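PDB 1UYN: NALP from Neisseria meningitidis, which forms, with this C-terminal translocator domain, the outer-membrane pore through which its own protease-bearing passenger domain reaches the bacterial surface. Local coordinates for residues S17-A22 with R239-T244; N98-K103 with I136-G141; Y132-S137 with G148-T153. All blocks are in the same frame, centred on the assembly; numbering follows the deposited sequence.

Contact 1: residues S17-A22 with R239-T244; sequences STAAHA and RDYTVT
T18, A19 and A22 line the side of helix 12-34 that meets Y241, illustrating how a loop of an autotransporter barrel packs against the helix running through its pore. Y241 belongs to the loop between strands 224-235 and 265-278.

The apolar part of the contact is built around the tyrosine ring, which T18 and A19 approach from different directions. The methyl CG2 of T18 makes a CH-pi contact over one face, 4.3 Å from the centroid of the Y241 ring and 25° off its normal. CA of A19 lies in the plane of the same ring, at its edge, while A19 CB comes to 3.9 Å from Y241 CD2. One turn further on, the methyl of A22 reaches the far end of the tyrosine, with A22 CB 4.0 Å from Y241 OH.

Polar links run alongside. A water donates to T18 OG1 at 2.8 Å and to Y241 O, tying helix to loop indirectly; the single hydroxyl proton of T18 has two acceptors within reach, Q186 OE1 on the barrel wall and Y14 O in the preceding helical turn. The R239 chain bends at chi3 (-74°), and its guanidinium makes salt bridges through NE to D235 and through NH2 to D182. The other terminal nitrogen, R239 NH1, donates among its bonds to Y241 OH over 2.9 Å, with the N-H...O angle bent to 138°.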
# COMPACT_ATOMS: atom_id res chain seq x y z
N SER A 17 10.80 10.54 -1.96
CA SER A 17 9.57 10.38 -2.75
C SER A 17 9.41 8.93 -3.17
O SER A 17 8.35 8.33 -2.98
CB SER A 17 9.54 11.28 -3.96
OG SER A 17 10.77 11.24 -4.65
N THR A 18 10.48 8.33 -3.68
CA THR A 18 10.42 6.89 -3.97
C THR A 18 10.02 6.08 -2.75
O THR A 18 9.13 5.24 -2.84
CB THR A 18 11.74 6.37 -4.47
OG1 THR A 18 12.16 7.12 -5.61
CG2 THR A 18 11.57 4.96 -4.98
N ALA A 19 10.67 6.33 -1.63
CA ALA A 19 10.29 5.69 -0.35
C ALA A 19 8.80 5.88 -0.01
O ALA A 19 8.14 4.94 0.44
CB ALA A 19 11.14 6.26 0.77
N ALA A 20 8.30 7.11 -0.20
CA ALA A 20 6.89 7.42 0.06
C ALA A 20 5.95 6.62 -0.82
O ALA A 20 4.89 6.22 -0.37
CB ALA A 20 6.62 8.91 -0.11
N HIS A 21 6.35 6.38 -2.06
CA HIS A 21 5.56 5.58 -3.00
C HIS A 21 5.51 4.09 -2.60
O HIS A 21 4.43 3.50 -2.52
CB HIS A 21 6.09 5.70 -4.43
CG HIS A 21 5.42 4.77 -5.38
ND1 HIS A 21 4.10 4.90 -5.73
CD2 HIS A 21 5.86 3.66 -5.99
CE1 HIS A 21 3.77 3.93 -6.56
NE2 HIS A 21 4.82 3.16 -6.74
N ALA A 22 6.68 3.49 -2.38
CA ALA A 22 6.77 2.11 -1.87
C ALA A 22 5.92 1.84 -0.63
O ALA A 22 5.36 0.75 -0.44
CB ALA A 22 8.23 1.74 -1.55
N ARG A 239 16.42 -0.51 3.24
CA ARG A 239 15.52 0.09 2.26
C ARG A 239 16.09 1.44 2.00
O ARG A 239 15.66 2.42 2.57
CB ARG A 239 14.10 0.17 2.78
CG ARG A 239 13.10 0.55 1.70
CD ARG A 239 11.73 0.86 2.22
NE ARG A 239 10.95 -0.31 2.67
CZ ARG A 239 10.27 -1.13 1.85
NH1 ARG A 239 10.29 -0.97 0.52
NH2 ARG A 239 9.59 -2.13 2.37
N ASP A 240 17.10 1.46 1.16
CA ASP A 240 17.80 2.67 0.73
C ASP A 240 17.40 2.98 -0.71
O ASP A 240 17.64 2.15 -1.62
CB ASP A 240 19.30 2.40 0.78
CG ASP A 240 20.13 3.64 1.02
OD1 ASP A 240 19.66 4.79 0.80
OD2 ASP A 240 21.33 3.50 1.41
N TYR A 241 16.80 4.14 -0.91
CA TYR A 241 16.49 4.60 -2.24
C TYR A 241 17.31 5.83 -2.60
O TYR A 241 16.99 6.54 -3.53
CB TYR A 241 15.01 4.86 -2.36
CG TYR A 241 14.17 3.62 -2.17
CD1 TYR A 241 14.59 2.39 -2.68
CD2 TYR A 241 12.95 3.69 -1.51
CE1 TYR A 241 13.84 1.24 -2.50
CE2 TYR A 241 12.16 2.55 -1.32
CZ TYR A 241 12.62 1.31 -1.81
OH TYR A 241 11.88 0.16 -1.64
N THR A 242 18.40 6.04 -1.90
CA THR A 242 19.33 7.09 -2.24
C THR A 242 20.07 6.73 -3.51
O THR A 242 20.74 5.71 -3.57
CB THR A 242 20.29 7.33 -1.09
OG1 THR A 242 19.56 7.92 -0.00
CG2 THR A 242 21.33 8.34 -1.44
N VAL A 243 19.93 7.57 -4.54
CA VAL A 243 20.57 7.33 -5.82
C VAL A 243 21.96 7.92 -5.84
O VAL A 243 22.20 8.98 -5.28
CB VAL A 243 19.75 7.88 -7.02
CG1 VAL A 243 18.33 7.39 -6.97
CG2 VAL A 243 19.77 9.34 -7.07
N THR A 244 22.87 7.16 -6.45
CA THR A 244 24.20 7.61 -6.86
C THR A 244 24.06 8.52 -8.06
O THR A 244 23.50 8.11 -9.07
CB THR A 244 25.00 6.40 -7.36
OG1 THR A 244 25.16 5.46 -6.31
CG2 THR A 244 26.42 6.82 -7.79
O HOH W 1 14.85 7.71 -5.57

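Contact 2: residues N98-K103 with I136-G141; sequences NSANAK and ISRSTG
S99 and S139 face each other where the antiparallel hairpin of strands 100-117 and 121-139 opens, at the end away from its connecting turn. The pair is a compact example of two donors of one residue converging on one acceptor at the margin of a beta barrel. S99 O takes a hydrogen bond from S139 OG at 2.9 Å and a second, weak one from the backbone, S139 N. A chi1 of 72° sets OG of S139 between its own backbone N and carbonyl carbon, and from there the hydroxyl reaches the S99 carbonyl, tilted 31° from that carbonyl's plane. S99 OG in turn donates weakly to S139 OG, 3.4 Å away.

Further in, the ladder settles into alternating hydrogen-bonded and non-hydrogen-bonded pairs. N101 and S137 form a hydrogen-bonded pair: N101 N donates to S137 O at 3.0 Å, and S137 N to N101 O at the same separation. The flanking non-hydrogen-bonded pairs, A100 with R138 and A102 with I136, bring CA-H groups to the carbonyls instead, such as A100 CA at 3.3 Å from S137 O. The guanidinium of R138 finds its partner beyond the hairpin, in a salt bridge to E191. A100, A102 and I136 turn their side chains into the pore, where V13, Y14 and S17 of helix 12-34 meet them; on that face A102 CB lies 3.7 Å from I136 CD1.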
# COMPACT_ATOMS: atom_id res chain seq x y z
N ASN A 98 11.67 20.50 3.07
CA ASN A 98 12.27 21.81 2.91
C ASN A 98 12.81 21.80 1.47
O ASN A 98 13.46 20.82 1.03
CB ASN A 98 13.38 22.09 3.95
CG ASN A 98 14.09 23.46 3.71
OD1 ASN A 98 13.45 24.53 3.79
ND2 ASN A 98 15.41 23.41 3.40
N SER A 99 12.50 22.85 0.72
CA SER A 99 13.22 23.14 -0.51
C SER A 99 12.71 22.46 -1.77
O SER A 99 13.26 22.71 -2.86
CB SER A 99 14.72 22.79 -0.34
OG SER A 99 15.44 23.90 0.15
N ALA A 100 11.70 21.60 -1.66
CA ALA A 100 11.42 20.63 -2.72
C ALA A 100 10.15 19.85 -2.49
O ALA A 100 9.84 19.44 -1.37
CB ALA A 100 12.58 19.62 -2.85
N ASN A 101 9.43 19.57 -3.57
CA ASN A 101 8.36 18.63 -3.50
C ASN A 101 8.24 17.80 -4.76
O ASN A 101 8.95 18.03 -5.71
CB ASN A 101 7.09 19.35 -3.13
CG ASN A 101 6.69 20.33 -4.14
OD1 ASN A 101 6.36 21.45 -3.80
ND2 ASN A 101 6.72 19.92 -5.40
N ALA A 102 7.35 16.81 -4.73
CA ALA A 102 7.37 15.70 -5.66
C ALA A 102 5.98 15.20 -5.88
O ALA A 102 5.26 15.02 -4.94
CB ALA A 102 8.19 14.61 -5.09
N LYS A 103 5.59 14.93 -7.10
CA LYS A 103 4.35 14.21 -7.31
C LYS A 103 4.62 12.91 -8.08
O LYS A 103 5.30 12.90 -9.11
CB LYS A 103 3.30 15.10 -8.00
CG LYS A 103 3.29 15.07 -9.54
CD LYS A 103 2.22 16.03 -10.19
CE LYS A 103 1.88 15.67 -11.71
NZ LYS A 103 3.00 15.79 -12.70
N ILE A 136 9.80 15.95 -9.66
CA ILE A 136 10.37 16.68 -8.57
C ILE A 136 10.54 18.08 -9.03
O ILE A 136 10.94 18.27 -10.13
CB ILE A 136 11.73 16.07 -8.23
CG1 ILE A 136 11.57 14.91 -7.23
CG2 ILE A 136 12.62 17.11 -7.63
CD1 ILE A 136 10.67 13.76 -7.67
N SER A 137 10.19 19.06 -8.22
CA SER A 137 10.81 20.37 -8.33
C SER A 137 11.46 20.74 -7.01
O SER A 137 10.91 20.48 -5.96
CB SER A 137 9.85 21.45 -8.78
OG SER A 137 8.58 21.16 -8.31
N ARG A 138 12.67 21.29 -7.10
CA ARG A 138 13.40 21.74 -5.92
C ARG A 138 13.98 23.12 -6.09
O ARG A 138 14.77 23.37 -7.01
CB ARG A 138 14.57 20.81 -5.52
CG ARG A 138 14.96 19.71 -6.43
CD ARG A 138 16.23 19.02 -5.95
NE ARG A 138 17.32 19.29 -6.89
CZ ARG A 138 18.52 19.73 -6.57
NH1 ARG A 138 18.84 19.99 -5.31
NH2 ARG A 138 19.41 19.92 -7.52
N SER A 139 13.58 24.01 -5.19
CA SER A 139 14.23 25.29 -5.03
C SER A 139 15.71 25.04 -4.87
O SER A 139 16.14 24.26 -4.03
CB SER A 139 13.68 26.05 -3.81
OG SER A 139 14.13 25.46 -2.60
N THR A 140 16.46 25.67 -5.75
CA THR A 140 17.89 25.54 -5.78
C THR A 140 18.53 26.90 -5.49
O THR A 140 19.73 26.96 -5.30
CB THR A 140 18.29 25.00 -7.16
OG1 THR A 140 19.69 24.72 -7.19
CG2 THR A 140 18.09 26.05 -8.26
N GLY A 141 17.72 27.97 -5.44
CA GLY A 141 18.24 29.33 -5.31
C GLY A 141 17.16 30.40 -5.09
O GLY A 141 16.13 30.13 -4.47

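Contact 3: residues Y132-S137 with G148-T153; sequences YKNSIS and GSVNGT
Y132 carries CG between its backbone N and carbonyl carbon (chi1 71°), and from this position the ring extends over G152 on the neighbouring strand. On the other face of the sheet K133 starts with CG anti to its backbone N, then bends at chi3 (112°) and again at chi4, ending near S149. The tyrosine ring lies over glycine backbone, with no side chain between them: G152 CA is 3.7 Å from the centroid of the Y132 ring, above one face and displaced toward the rim, where Y132 CE2 comes to 3.4 Å from G152 CA. The phenol end is held in addition by a hydrogen bond from Y132 OH to Q186.

Such aromatic-on-glycine pairing between adjacent strands, described in autotransporter barrels as a mortise-tenon joint, is consistent with what is found here within the antiparallel hairpin of strands 121-139 and 145-163. Six backbone hydrogen bonds join Y132 with G152, N134 with V150 and I136 with G148, each pair bonded in both directions. On the pore side N134 CB touches V150 CG1 at 3.7 Å, while N134 OD1 is hydrogen-bonded to T104.

The face carrying K133, S135, S149 and N151 is polar. K133 and N151 run side by side, pointing the same way, with K133 CG 3.3 Å from N151 ND2. A water joins K133, S135 and S149: it accepts from K133 NZ at 2.7 Å, and is also hydrogen-bonded to S135 OG and to S149 OG.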
# COMPACT_ATOMS: atom_id res chain seq x y z
N TYR A 132 5.89 3.74 -11.84
CA TYR A 132 5.70 5.02 -11.20
C TYR A 132 6.48 6.11 -11.92
O TYR A 132 7.44 5.84 -12.61
CB TYR A 132 5.98 4.95 -9.69
CG TYR A 132 7.42 4.78 -9.30
CD1 TYR A 132 8.25 5.86 -9.18
CD2 TYR A 132 7.94 3.52 -9.03
CE1 TYR A 132 9.56 5.72 -8.82
CE2 TYR A 132 9.26 3.37 -8.69
CZ TYR A 132 10.07 4.48 -8.58
OH TYR A 132 11.41 4.36 -8.22
N LYS A 133 5.99 7.33 -11.80
CA LYS A 133 6.68 8.49 -12.30
C LYS A 133 6.72 9.53 -11.20
O LYS A 133 5.70 9.92 -10.70
CB LYS A 133 5.96 9.05 -13.54
CG LYS A 133 6.81 10.11 -14.26
CD LYS A 133 6.26 10.52 -15.64
CE LYS A 133 5.72 11.99 -15.66
NZ LYS A 133 6.44 12.89 -16.66
N ASN A 134 7.91 9.98 -10.85
CA ASN A 134 8.10 11.02 -9.84
C ASN A 134 8.51 12.28 -10.55
O ASN A 134 9.48 12.29 -11.31
CB ASN A 134 9.22 10.62 -8.85
CG ASN A 134 8.82 9.48 -7.93
OD1 ASN A 134 7.65 9.08 -7.86
ND2 ASN A 134 9.80 8.91 -7.25
N SER A 135 7.76 13.34 -10.32
CA SER A 135 8.12 14.67 -10.80
C SER A 135 8.59 15.45 -9.61
O SER A 135 7.90 15.55 -8.66
CB SER A 135 6.93 15.35 -11.40
OG SER A 135 6.73 14.80 -12.66
N ILE A 136 9.80 15.95 -9.66
CA ILE A 136 10.37 16.68 -8.57
C ILE A 136 10.54 18.08 -9.03
O ILE A 136 10.94 18.27 -10.13
CB ILE A 136 11.73 16.07 -8.23
CG1 ILE A 136 11.57 14.91 -7.23
CG2 ILE A 136 12.62 17.11 -7.63
CD1 ILE A 136 10.67 13.76 -7.67
N SER A 137 10.19 19.06 -8.22
CA SER A 137 10.81 20.37 -8.33
C SER A 137 11.46 20.74 -7.01
O SER A 137 10.91 20.48 -5.96
CB SER A 137 9.85 21.45 -8.78
OG SER A 137 8.58 21.16 -8.31
N GLY A 148 12.77 17.56 -12.33
CA GLY A 148 13.32 16.24 -12.57
C GLY A 148 12.29 15.16 -12.62
O GLY A 148 11.32 15.16 -11.88
N SER A 149 12.48 14.22 -13.52
CA SER A 149 11.44 13.24 -13.80
C SER A 149 12.06 11.87 -13.86
O SER A 149 13.05 11.62 -14.55
CB SER A 149 10.71 13.60 -15.12
OG SER A 149 9.33 13.26 -15.02
N VAL A 150 11.51 10.96 -13.08
CA VAL A 150 12.11 9.61 -13.02
C VAL A 150 11.04 8.56 -13.01
O VAL A 150 9.99 8.75 -12.40
CB VAL A 150 13.09 9.43 -11.81
CG1 VAL A 150 12.39 9.61 -10.53
CG2 VAL A 150 13.76 8.07 -11.85
N ASN A 151 11.31 7.48 -13.72
CA ASN A 151 10.42 6.37 -13.75
C ASN A 151 11.00 5.24 -12.99
O ASN A 151 12.19 5.10 -12.92
CB ASN A 151 10.13 5.93 -15.18
CG ASN A 151 9.66 7.08 -16.05
OD1 ASN A 151 10.27 7.36 -17.09
ND2 ASN A 151 8.59 7.76 -15.64
N GLY A 152 10.13 4.44 -12.41
CA GLY A 152 10.55 3.20 -11.82
C GLY A 152 9.49 2.11 -11.97
O GLY A 152 8.43 2.30 -12.53
N THR A 153 9.86 0.94 -11.49
CA THR A 153 9.01 -0.22 -11.39
C THR A 153 9.15 -0.69 -9.99
O THR A 153 10.24 -0.68 -9.43
CB THR A 153 9.51 -1.28 -12.30
OG1 THR A 153 9.60 -0.73 -13.61
CG2 THR A 153 8.47 -2.39 -12.46
O HOH W 2 7.11 15.12 -15.26

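Contacts 2 and 3 are consecutive seams of one barrel wall, sharing I136 and S137 of strand 121-139, with centres 13 Å apart; K103 O and S135 N, 2.8 Å apart, probably continue the hydrogen-bonded ladder between them. Contact 1 meets this wall from within the pore. Its centre is 16 Å from that of contact 2, which it touches through S17 CB and A102 CB at 3.8 Å, and 11 Å from that of contact 3, where T18 CG2 approaches Y132 OH to 3.3 Å. Q186 is hydrogen-bonded to both T18 and Y132, and H21 meets the Y132 ring. The bound detergent, pentaethylene glycol monodecyl ether, is about 13 Å from the K133 side chain.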